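Local coordinates for Ets DNA-binding protein pokkuri (Drosophila melanogaster, PDB 1SV0) that represses transcription as an Ets-family negative regulator of photoreceptor development and carries a SAM/Pointed domain that self-associates and is bound by the SAM domain of Mae, at the interface of chains A and B. Sequence-based numbering; all coordinates share one arbitrary frame. Chains: chain A, Ets DNA-binding protein pokkuri; chain B, modulator of the activity of Ets CG15085-PA.

The interface of chains A and B. Residues chain A 29-32, 60-61, 64; chain B 43-45, 48.
A:Phe29 meets B:Asn45 and B:Ala48 where two SAM domains join. The backbone N of B:Asn45 donates to the carbonyl O of A:Phe29 at 2.8 Å. This donor is tilted 35° from the carbonyl plane. The B:Asn45 amide lies against the backbone of A:Phe29, with B:Asn45 CG 3.7 Å from A:Phe29 CA. It also caps the start of helix 46-51. B:Asn45 OD1 accepts from B:Ala48 N at 3.1 Å, nearly along the C=O axis. CG sits between the backbone N and carbonyl carbon (chi1 66°), which turns OD1 back toward the helix. An alanine at B:Asn45 would probably leave B:Ala48 N without this acceptor and open a gap beside the A:Phe29 backbone.

B:Ala48 sits to one face of the A:Phe29 ring, off its CD2 edge, with CA and CB both displaced from the ring plane. A:Phe29 CD2 is 3.8 Å from B:Ala48 CA.

B:Met44 reaches across to chain A. Its CB rests near A:Leu31 CD2, and its chain bends at chi3 (83°). The bend carries B:Met44 CE to A:Gly60 O, 3.3 Å away, and toward A:Val64 CG2. On the neighbouring side B:Pro43 CG packs on A:Gly60 CA at 3.8 Å, while its CB meets A:Pro32 CD.

The tight part is the backbone bond and the amide laid on the A:Phe29 backbone. The fit is looser at A:Val64 and A:Ala61, where A:Ala61 CB stands 4.2 Å from B:Met44 CE. A:Asp30 touches B:Asn45 through CB, while its carboxylate points away.

This mostly apolar patch, pinned by a backbone bond, helps hold Mae on the Yan SAM domain. Mae binding opposes Yan polymerisation and so relieves repression.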
# COMPACT_ATOMS: atom_id res chain seq x y z
N PHE A 29 -4.16 5.50 1.13
CA PHE A 29 -3.13 4.87 0.33
C PHE A 29 -3.24 5.19 -1.16
O PHE A 29 -2.46 4.70 -1.95
CB PHE A 29 -3.18 3.36 0.57
CG PHE A 29 -2.89 2.97 1.99
CD1 PHE A 29 -3.73 2.11 2.68
CD2 PHE A 29 -1.78 3.49 2.65
CE1 PHE A 29 -3.48 1.77 3.99
CE2 PHE A 29 -1.52 3.15 3.97
CZ PHE A 29 -2.36 2.29 4.65
N ASP A 30 -4.22 6.01 -1.53
CA ASP A 30 -4.42 6.41 -2.93
C ASP A 30 -4.62 5.17 -3.81
O ASP A 30 -3.97 5.01 -4.85
CB ASP A 30 -3.21 7.22 -3.43
CG ASP A 30 -3.54 8.11 -4.63
OD1 ASP A 30 -4.64 7.99 -5.19
OD2 ASP A 30 -2.68 8.95 -5.01
N LEU A 31 -5.51 4.29 -3.37
CA LEU A 31 -5.81 3.06 -4.10
C LEU A 31 -6.85 3.30 -5.19
O LEU A 31 -7.60 4.26 -5.15
CB LEU A 31 -6.33 2.00 -3.14
CG LEU A 31 -5.47 1.70 -1.92
CD1 LEU A 31 -6.16 0.64 -1.08
CD2 LEU A 31 -4.08 1.24 -2.34
N PRO A 32 -6.91 2.41 -6.20
CA PRO A 32 -7.91 2.62 -7.24
C PRO A 32 -9.29 2.27 -6.68
O PRO A 32 -9.40 1.63 -5.64
CB PRO A 32 -7.46 1.67 -8.35
CG PRO A 32 -6.91 0.51 -7.56
CD PRO A 32 -6.12 1.19 -6.45
N GLY A 60 -3.44 -5.74 -6.83
CA GLY A 60 -2.48 -4.66 -6.80
C GLY A 60 -2.19 -4.13 -5.41
O GLY A 60 -1.08 -3.67 -5.16
N ALA A 61 -3.16 -4.19 -4.50
CA ALA A 61 -2.94 -3.69 -3.14
C ALA A 61 -3.58 -4.52 -2.03
O ALA A 61 -3.55 -4.12 -0.87
CB ALA A 61 -3.43 -2.24 -3.05
N VAL A 64 -1.32 -5.27 0.97
CA VAL A 64 -1.09 -4.13 1.85
C VAL A 64 -2.28 -4.01 2.82
O VAL A 64 -2.09 -3.93 4.03
CB VAL A 64 -0.98 -2.81 1.06
CG1 VAL A 64 -0.94 -1.62 2.03
CG2 VAL A 64 0.27 -2.83 0.19
N PRO B 43 -0.52 0.20 -7.60
CA PRO B 43 -1.57 1.22 -7.61
C PRO B 43 -1.74 1.78 -6.19
O PRO B 43 -2.79 1.59 -5.57
CB PRO B 43 -2.79 0.43 -8.08
CG PRO B 43 -2.59 -0.89 -7.40
CD PRO B 43 -1.10 -1.16 -7.62
N MET B 44 -0.72 2.47 -5.68
CA MET B 44 -0.76 3.01 -4.32
C MET B 44 0.21 4.19 -4.17
O MET B 44 1.03 4.43 -5.06
CB MET B 44 -0.37 1.91 -3.34
CG MET B 44 1.01 1.33 -3.64
SD MET B 44 1.48 -0.12 -2.65
CE MET B 44 0.66 -1.41 -3.58
N ASN B 45 0.15 4.89 -3.04
CA ASN B 45 1.03 6.03 -2.79
C ASN B 45 2.23 5.69 -1.91
O ASN B 45 2.45 4.53 -1.57
CB ASN B 45 0.24 7.20 -2.16
CG ASN B 45 -0.28 6.90 -0.76
OD1 ASN B 45 0.07 5.90 -0.15
ND2 ASN B 45 -1.13 7.78 -0.24
N ALA B 48 1.70 3.77 1.47
CA ALA B 48 1.53 2.34 1.27
C ALA B 48 2.87 1.65 1.07
O ALA B 48 3.11 0.56 1.60
CB ALA B 48 0.61 2.07 0.06